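Local structure of surface layer protein (Geobacillus stearothermophilus, 2RA1) at residues L340-A345 against I382-K387; I333-N338 against V390-T395; R178-A183 against Q219-A224. The protein forms the surface (S-) layer of the bacterial cell, with the N-terminal part of the protein, the fragment here, probably attaching the layer to cell-wall sugar polymers. All coordinates share one frame; numbering follows the deposited sequence.

Contact 1: residues L340-A345 against I382-K387; sequences LPEDSA and INTTGK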
loop_
_atom_site.group_PDB
_atom_site.type_symbol
_atom_site.label_atom_id
_atom_site.label_comp_id
_atom_site.label_asym_id
_atom_site.label_seq_id
_atom_site.Cartn_x
_atom_site.Cartn_y
_atom_site.Cartn_z
ATOM N N LEU A 340 4.959 -44.354 14.732
ATOM C CA LEU A 340 5.992 -43.351 14.912
ATOM C C LEU A 340 6.960 -43.449 13.745
ATOM O O LEU A 340 7.050 -44.500 13.116
ATOM C CB LEU A 340 6.726 -43.572 16.239
ATOM C CG LEU A 340 5.883 -43.491 17.523
ATOM C CD1 LEU A 340 6.689 -43.935 18.772
ATOM C CD2 LEU A 340 5.303 -42.095 17.711
ATOM N N PRO A 341 7.683 -42.357 13.447
ATOM C CA PRO A 341 8.709 -42.400 12.397
ATOM C C PRO A 341 9.915 -43.236 12.850
ATOM O O PRO A 341 10.023 -43.534 14.038
ATOM C CB PRO A 341 9.136 -40.929 12.239
ATOM C CG PRO A 341 8.342 -40.137 13.236
ATOM C CD PRO A 341 7.684 -41.082 14.183
ATOM N N GLU A 342 10.784 -43.625 11.919
ATOM C CA GLU A 342 12.030 -44.306 12.253
ATOM C C GLU A 342 13.119 -43.256 12.407
ATOM O O GLU A 342 13.521 -42.631 11.426
ATOM C CB GLU A 342 12.434 -45.297 11.152
ATOM C CG GLU A 342 13.542 -46.306 11.572
ATOM C CD GLU A 342 14.171 -47.073 10.391
ATOM O OE1 GLU A 342 13.760 -46.856 9.230
ATOM O OE2 GLU A 342 15.085 -47.892 10.625
ATOM N N ASP A 343 13.581 -43.045 13.636
ATOM C CA ASP A 343 14.593 -42.029 13.903
ATOM C C ASP A 343 15.345 -42.413 15.170
ATOM O O ASP A 343 14.803 -43.112 16.020
ATOM C CB ASP A 343 13.933 -40.651 14.081
ATOM C CG ASP A 343 14.914 -39.500 13.899
ATOM O OD1 ASP A 343 15.446 -38.971 14.917
ATOM O OD2 ASP A 343 15.151 -39.127 12.723
ATOM N N SER A 344 16.580 -41.951 15.302
ATOM C CA SER A 344 17.376 -42.294 16.471
ATOM C C SER A 344 16.996 -41.486 17.721
ATOM O O SER A 344 17.440 -41.801 18.821
ATOM C CB SER A 344 18.873 -42.188 16.160
ATOM O OG SER A 344 19.104 -41.308 15.078
ATOM N N ALA A 345 16.160 -40.464 17.555
ATOM C CA ALA A 345 15.665 -39.699 18.704
ATOM C C ALA A 345 14.302 -39.058 18.417
ATOM O O ALA A 345 14.210 -37.943 17.905
ATOM C CB ALA A 345 16.692 -38.647 19.156
ATOM N N ILE A 382 12.933 -41.512 22.313
ATOM C CA ILE A 382 13.338 -42.897 22.024
ATOM C C ILE A 382 13.955 -43.114 20.634
ATOM O O ILE A 382 13.705 -42.367 19.699
ATOM C CB ILE A 382 12.205 -43.943 22.258
ATOM C CG1 ILE A 382 10.988 -43.688 21.354
ATOM C CG2 ILE A 382 11.810 -43.995 23.722
ATOM C CD1 ILE A 382 10.058 -44.898 21.248
ATOM N N ASN A 383 14.758 -44.160 20.520
ATOM C CA ASN A 383 15.404 -44.521 19.271
ATOM C C ASN A 383 14.653 -45.669 18.589
ATOM O O ASN A 383 14.641 -46.791 19.082
ATOM C CB ASN A 383 16.842 -44.941 19.579
ATOM C CG ASN A 383 17.665 -45.184 18.331
ATOM O OD1 ASN A 383 17.136 -45.490 17.265
ATOM N ND2 ASN A 383 18.970 -45.032 18.459
ATOM N N THR A 384 14.020 -45.389 17.457
ATOM C CA THR A 384 13.186 -46.383 16.778
ATOM C C THR A 384 13.872 -46.997 15.561
ATOM O O THR A 384 13.281 -47.824 14.856
ATOM C CB THR A 384 11.821 -45.787 16.317
ATOM O OG1 THR A 384 12.056 -44.670 15.452
ATOM C CG2 THR A 384 11.006 -45.315 17.509
ATOM N N THR A 385 15.113 -46.587 15.315
ATOM C CA THR A 385 15.850 -47.055 14.148
ATOM C C THR A 385 15.981 -48.576 14.165
ATOM O O THR A 385 16.265 -49.185 15.200
ATOM C CB THR A 385 17.252 -46.397 14.020
ATOM O OG1 THR A 385 17.989 -46.619 15.219
ATOM C CG2 THR A 385 17.143 -44.898 13.786
ATOM N N GLY A 386 15.752 -49.172 12.999
ATOM C CA GLY A 386 15.798 -50.613 12.830
ATOM C C GLY A 386 14.713 -51.366 13.577
ATOM O O GLY A 386 14.811 -52.576 13.764
ATOM N N LYS A 387 13.679 -50.659 14.021
ATOM C CA LYS A 387 12.560 -51.316 14.682
ATOM C C LYS A 387 11.290 -51.196 13.856
ATOM O O LYS A 387 11.085 -50.213 13.149
ATOM C CB LYS A 387 12.366 -50.774 16.104
ATOM C CG LYS A 387 13.408 -51.303 17.093
ATOM C CD LYS A 387 13.546 -50.425 18.322
ATOM C CE LYS A 387 14.989 -50.399 18.839
ATOM N NZ LYS A 387 15.838 -49.370 18.119
#

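Contact 2: residues I333-N338 against V390-T395; sequences ITFNFN and VIVNAT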
loop_
_atom_site.group_PDB
_atom_site.type_symbol
_atom_site.label_atom_id
_atom_site.label_comp_id
_atom_site.label_asym_id
_atom_site.label_seq_id
_atom_site.Cartn_x
_atom_site.Cartn_y
_atom_site.Cartn_z
ATOM N N ILE A 333 -5.965 -38.716 27.395
ATOM C CA ILE A 333 -4.721 -38.625 26.671
ATOM C C ILE A 333 -4.607 -39.758 25.672
ATOM O O ILE A 333 -4.905 -40.903 25.992
ATOM C CB ILE A 333 -3.498 -38.590 27.609
ATOM C CG1 ILE A 333 -2.250 -38.249 26.799
ATOM C CG2 ILE A 333 -3.334 -39.895 28.342
ATOM C CD1 ILE A 333 -0.981 -38.322 27.569
ATOM N N THR A 334 -4.199 -39.418 24.449
ATOM C CA THR A 334 -4.021 -40.415 23.398
ATOM C C THR A 334 -2.830 -40.091 22.497
ATOM O O THR A 334 -2.412 -38.940 22.395
ATOM C CB THR A 334 -5.261 -40.524 22.523
ATOM O OG1 THR A 334 -5.512 -39.252 21.918
ATOM C CG2 THR A 334 -6.476 -40.916 23.372
ATOM N N PHE A 335 -2.298 -41.131 21.855
ATOM C CA PHE A 335 -1.258 -41.010 20.855
ATOM C C PHE A 335 -1.905 -40.572 19.548
ATOM O O PHE A 335 -3.011 -41.017 19.207
ATOM C CB PHE A 335 -0.524 -42.342 20.700
ATOM C CG PHE A 335 0.526 -42.567 21.746
ATOM C CD1 PHE A 335 0.309 -43.446 22.798
ATOM C CD2 PHE A 335 1.726 -41.877 21.693
ATOM C CE1 PHE A 335 1.277 -43.640 23.773
ATOM C CE2 PHE A 335 2.699 -42.059 22.661
ATOM C CZ PHE A 335 2.459 -42.939 23.715
ATOM N N ASN A 336 -1.239 -39.682 18.822
ATOM C CA ASN A 336 -1.874 -39.070 17.665
ATOM C C ASN A 336 -2.069 -40.049 16.516
ATOM O O ASN A 336 -3.042 -39.952 15.759
ATOM C CB ASN A 336 -1.098 -37.834 17.235
ATOM C CG ASN A 336 -1.052 -36.805 18.312
ATOM O OD1 ASN A 336 -1.894 -36.803 19.208
ATOM N ND2 ASN A 336 -0.067 -35.923 18.255
ATOM N N PHE A 337 -1.161 -41.006 16.393
ATOM C CA PHE A 337 -1.288 -41.970 15.317
ATOM C C PHE A 337 -0.953 -43.374 15.794
ATOM O O PHE A 337 -0.416 -43.563 16.881
ATOM C CB PHE A 337 -0.374 -41.579 14.157
ATOM C CG PHE A 337 -0.346 -40.110 13.891
ATOM C CD1 PHE A 337 0.690 -39.320 14.378
ATOM C CD2 PHE A 337 -1.350 -39.512 13.146
ATOM C CE1 PHE A 337 0.716 -37.954 14.128
ATOM C CE2 PHE A 337 -1.334 -38.149 12.882
ATOM C CZ PHE A 337 -0.307 -37.366 13.376
ATOM N N ASN A 338 -1.255 -44.359 14.958
ATOM C CA ASN A 338 -0.929 -45.745 15.275
ATOM C C ASN A 338 0.546 -46.054 15.028
ATOM O O ASN A 338 0.966 -47.204 15.119
ATOM C CB ASN A 338 -1.831 -46.718 14.490
ATOM C CG ASN A 338 -1.679 -46.575 12.981
ATOM O OD1 ASN A 338 -1.093 -45.605 12.496
ATOM N ND2 ASN A 338 -2.215 -47.535 12.233
ATOM N N VAL A 390 7.274 -50.502 18.623
ATOM C CA VAL A 390 7.748 -50.203 19.973
ATOM C C VAL A 390 6.544 -50.082 20.879
ATOM O O VAL A 390 5.422 -49.930 20.414
ATOM C CB VAL A 390 8.570 -48.902 20.045
ATOM C CG1 VAL A 390 9.792 -48.974 19.102
ATOM C CG2 VAL A 390 7.676 -47.692 19.715
ATOM N N ILE A 391 6.784 -50.138 22.179
ATOM C CA ILE A 391 5.711 -50.009 23.132
ATOM C C ILE A 391 5.934 -48.792 24.007
ATOM O O ILE A 391 7.030 -48.559 24.491
ATOM C CB ILE A 391 5.618 -51.247 24.012
ATOM C CG1 ILE A 391 5.082 -52.417 23.181
ATOM C CG2 ILE A 391 4.724 -50.943 25.237
ATOM C CD1 ILE A 391 5.180 -53.748 23.880
ATOM N N VAL A 392 4.891 -47.996 24.185
ATOM C CA VAL A 392 5.049 -46.737 24.894
ATOM C C VAL A 392 3.810 -46.477 25.735
ATOM O O VAL A 392 2.738 -47.048 25.492
ATOM C CB VAL A 392 5.257 -45.565 23.926
ATOM C CG1 VAL A 392 6.566 -45.706 23.179
ATOM C CG2 VAL A 392 4.115 -45.521 22.922
ATOM N N ASN A 393 3.974 -45.608 26.724
ATOM C CA ASN A 393 2.919 -45.290 27.677
ATOM C C ASN A 393 3.061 -43.839 28.136
ATOM O O ASN A 393 4.040 -43.464 28.778
ATOM C CB ASN A 393 3.021 -46.239 28.863
ATOM C CG ASN A 393 1.904 -46.054 29.861
ATOM O OD1 ASN A 393 1.491 -44.926 30.170
ATOM N ND2 ASN A 393 1.405 -47.170 30.378
ATOM N N ALA A 394 2.102 -43.004 27.779
ATOM C CA ALA A 394 2.109 -41.637 28.258
ATOM C C ALA A 394 1.113 -41.482 29.417
ATOM O O ALA A 394 -0.049 -41.908 29.329
ATOM C CB ALA A 394 1.785 -40.667 27.125
ATOM N N THR A 395 1.588 -40.890 30.507
ATOM C CA THR A 395 0.744 -40.606 31.654
ATOM C C THR A 395 0.962 -39.140 31.986
ATOM O O THR A 395 2.099 -38.670 31.991
ATOM C CB THR A 395 1.101 -41.476 32.886
ATOM O OG1 THR A 395 0.866 -42.857 32.597
ATOM C CG2 THR A 395 0.235 -41.097 34.079
#

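Contact 3: residues R178-A183 against Q219-A224; sequences REAQDA and QDAKAA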
loop_
_atom_site.group_PDB
_atom_site.type_symbol
_atom_site.label_atom_id
_atom_site.label_comp_id
_atom_site.label_asym_id
_atom_site.label_seq_id
_atom_site.Cartn_x
_atom_site.Cartn_y
_atom_site.Cartn_z
ATOM N N ARG A 178 5.081 12.413 3.860
ATOM C CA ARG A 178 5.228 13.767 4.385
ATOM C C ARG A 178 3.963 14.230 5.107
ATOM O O ARG A 178 4.033 15.038 6.034
ATOM C CB ARG A 178 5.626 14.756 3.280
ATOM C CG ARG A 178 4.479 15.550 2.689
ATOM C CD ARG A 178 4.994 16.628 1.731
ATOM N NE ARG A 178 5.574 16.018 0.539
ATOM C CZ ARG A 178 4.889 15.753 -0.573
ATOM N NH1 ARG A 178 3.593 16.058 -0.669
ATOM N NH2 ARG A 178 5.506 15.186 -1.592
ATOM N N GLU A 179 2.812 13.707 4.696
ATOM C CA GLU A 179 1.575 13.971 5.428
ATOM C C GLU A 179 1.696 13.354 6.803
ATOM O O GLU A 179 1.251 13.928 7.791
ATOM C CB GLU A 179 0.343 13.407 4.714
ATOM C CG GLU A 179 -0.930 13.552 5.533
ATOM C CD GLU A 179 -2.169 13.005 4.835
ATOM O OE1 GLU A 179 -3.217 12.879 5.506
ATOM O OE2 GLU A 179 -2.109 12.712 3.622
ATOM N N ALA A 180 2.312 12.177 6.855
ATOM C CA ALA A 180 2.570 11.500 8.117
ATOM C C ALA A 180 3.462 12.342 9.006
ATOM O O ALA A 180 3.103 12.669 10.138
ATOM C CB ALA A 180 3.195 10.118 7.883
ATOM N N GLN A 181 4.638 12.676 8.499
ATOM C CA GLN A 181 5.553 13.509 9.251
ATOM C C GLN A 181 4.827 14.737 9.758
ATOM O O GLN A 181 4.856 15.056 10.944
ATOM C CB GLN A 181 6.728 13.931 8.374
ATOM C CG GLN A 181 7.721 12.814 8.103
ATOM C CD GLN A 181 8.605 12.538 9.290
ATOM O OE1 GLN A 181 8.272 12.913 10.415
ATOM N NE2 GLN A 181 9.747 11.891 9.051
ATOM N N ASP A 182 4.163 15.429 8.852
ATOM C CA ASP A 182 3.524 16.678 9.221
ATOM C C ASP A 182 2.474 16.452 10.299
ATOM O O ASP A 182 2.282 17.300 11.164
ATOM C CB ASP A 182 2.944 17.382 7.987
ATOM C CG ASP A 182 4.028 17.862 7.033
ATOM O OD1 ASP A 182 5.215 17.491 7.212
ATOM O OD2 ASP A 182 3.690 18.616 6.099
ATOM N N ALA A 183 1.815 15.302 10.264
ATOM C CA ALA A 183 0.793 15.004 11.262
ATOM C C ALA A 183 1.384 14.838 12.664
ATOM O O ALA A 183 0.855 15.395 13.627
ATOM C CB ALA A 183 -0.028 13.786 10.866
ATOM N N GLN A 219 10.485 4.713 6.111
ATOM C CA GLN A 219 11.085 4.308 7.375
ATOM C C GLN A 219 11.186 5.514 8.311
ATOM O O GLN A 219 10.988 5.380 9.513
ATOM C CB GLN A 219 12.456 3.666 7.151
ATOM C CG GLN A 219 12.426 2.412 6.287
ATOM C CD GLN A 219 13.717 2.199 5.500
ATOM O OE1 GLN A 219 14.644 3.012 5.568
ATOM N NE2 GLN A 219 13.778 1.102 4.741
ATOM N N ASP A 220 11.469 6.695 7.765
ATOM C CA ASP A 220 11.529 7.891 8.603
ATOM C C ASP A 220 10.163 8.237 9.190
ATOM O O ASP A 220 10.054 8.731 10.311
ATOM C CB ASP A 220 12.101 9.087 7.843
ATOM C CG ASP A 220 13.604 8.982 7.637
ATOM O OD1 ASP A 220 14.154 7.894 7.880
ATOM O OD2 ASP A 220 14.238 9.976 7.229
ATOM N N ALA A 221 9.112 7.955 8.438
ATOM C CA ALA A 221 7.773 8.261 8.912
ATOM C C ALA A 221 7.351 7.283 10.002
ATOM O O ALA A 221 6.831 7.697 11.026
ATOM C CB ALA A 221 6.772 8.276 7.761
ATOM N N LYS A 222 7.584 5.995 9.772
ATOM C CA LYS A 222 7.322 4.969 10.781
ATOM C C LYS A 222 8.010 5.295 12.108
ATOM O O LYS A 222 7.359 5.393 13.154
ATOM C CB LYS A 222 7.792 3.601 10.284
ATOM C CG LYS A 222 7.225 2.435 11.068
ATOM C CD LYS A 222 7.899 1.121 10.687
ATOM C CE LYS A 222 7.435 -0.019 11.585
ATOM N NZ LYS A 222 8.000 -1.325 11.158
ATOM N N ALA A 223 9.328 5.472 12.050
ATOM C CA ALA A 223 10.126 5.744 13.240
ATOM C C ALA A 223 9.662 7.009 13.944
ATOM O O ALA A 223 9.517 7.036 15.166
ATOM C CB ALA A 223 11.601 5.839 12.893
ATOM N N ALA A 224 9.418 8.060 13.175
ATOM C CA ALA A 224 8.955 9.307 13.760
ATOM C C ALA A 224 7.563 9.144 14.372
ATOM O O ALA A 224 7.170 9.905 15.255
ATOM C CB ALA A 224 8.962 10.413 12.727
#

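Contact 1: residues L340-A345 against I382-K387
Thr384 is gripped by 340-345 through both its backbone and its hydroxyl. Its OG1 donates to Pro341 O (2.7 Å), in the carbonyl plane and on a lone pair, and accepts from Asp343 N at 2.9 Å; with chi1 58° the hydroxyl lies between its own backbone N and carbonyl carbon, the position from which it reaches both. Thr384 N donates to Asp343 O (2.8 Å). Glu342 reaches further along the turn: CG anti to the backbone N (chi1 -166°) and an extended chain carry CG over Thr385 CA, 3.5 Å away, and bring OE2 to Gly386 N (2.8 Å, 169°) on the anti side of the carboxylate. Gly386, at positive phi, belongs to the type II beta turn Thr384-Lys387, so Glu342 holds the turn where the chain heads into strand 389-397 of the last beta domain of this fragment. Asn383 and Asp343 each form an Asx turn, Asn383 OD1 taking Thr385 N at 3.0 Å and Asp343 OD1 taking Ala345 N. The Asn383 amide lies against Ser344, its OD1 3.3 Å from Ser344 CA, while Thr385 CG2 packs on the Asp343-Ser344 peptide. Deeper in, the methyls Leu340 CD1 and Ile382 CD1 meet at 4.3 Å beside Val390.

Contact 2: residues I333-N338 against V390-T395
Strand 333-335 and strand 390-395 face each other with their axes 7.8 Å apart at the closest and their N-to-C directions 152° apart, while the nearest CA atoms, those of Ile333 and Ala394, stay 7.6 Å apart; that spacing is too wide for backbone pairing, and side chains alone bridge it. Ile333, Phe335, Val392 and Ala394 all direct their CB atoms inward, whereas the intervening Thr334 and Asn393 turn away, the alternation expected of strands meeting through one face. Ile333 reaches across with its longer branch: CG1 is anti to the backbone N (chi1 -170°) and chi2 is also extended, which sets CD1 against Ala394 CB at 3.7 Å. Phe335 enters farther along, with CG anti to its carbonyl carbon (chi1 -82°), and leads with the CZ end of the ring. That end lies between Val392, whose side chain crosses that of Phe335 obliquely in a contact modelled too close to be relied on, and Ala394, whose CB is 4.2 Å from Phe335 CZ. Asn393 N lies at the ring edge, near its plane, 4.3 Å from CZ.

The geometry is consistent with two sheets packed face to face, as in a beta sandwich: strand 332-335 pairs antiparallel with 352-355, whereas 389-397 runs between 367-372 and 406-410 in the mixed sheet. The layer between them is filled by further apolar side chains, Val352 touching Ile333, Phe335 and Ala394, and Leu408 touching both Phe335 and Val392. On the outward-turned side of strand 390-395 the chemistry becomes polar, where Asn393 ND2 is hydrogen-bonded to Asn405 OD1 and Thr395 OG1 pairs with Thr402 OG1.

Contact 3: residues R178-A183 against Q219-A224
Ala180 is the first residue of 178-183 to touch the other helix: its CB, directed at 219-224, meets Ala221 CB at 4.0 Å. Both residues are buried, and the small methyls fit a separation of 9.1 Å between the axes of the two short segments, which run in the same direction, inclined by 24°. Gln181 follows, its CA 5.7 Å from that of Ala221, the nearest pair of CA atoms. Its CB points along the flank, but the chain bends at CG (chi1 -74°, chi2 -76°) and turns the amide toward Asp220 and Ala224. There OE1 rests 3.5 Å from Ala224 CB, while NE2 stands 3.4 Å from Asp220 O at an angle too poor for a hydrogen bond, and 3.9 Å from Asp220 CB. Asp220 O accepts from Ala224 N within its own helix (3.0 Å), and the amide of Gln181 packs beside that turn without bonding to it. A serine in place of Gln181 would probably leave Ala224 CB and the Asp220 turn without the amide that covers them, opening a gap along this flank. The pair lies within the spectrin-like repeat, in a bundle of three helices, consistent with the triple coiled-coil character of the protein: the third helix, 189-202, packs against both, with Ala195 on Ala180 and Leu196 on Ala221.

In the fold
Contact 3 comes first along the chain, joining helices 168-185 and 211-228 directly, with helix 189-202, between them in sequence, packed on both. Contacts 1 and 2 follow in the last beta domain, with contact 1 nested inside the loop that contact 2 closes. Their centres are 15 Å apart and they touch: Ile382 CD1 and Leu340 CD1 each lie 4.0 Å from Val390 CG2, so one apolar core runs from the facing sheets to the end loops. Contact 3 is remote, its centre 56 Å from either, with nearest atoms about 38 Å from contact 1 and 36 Å from contact 2. The seven-stranded sheet of residues 233-324 intervenes in sequence, consistent with an elongated chain of separately packed domains.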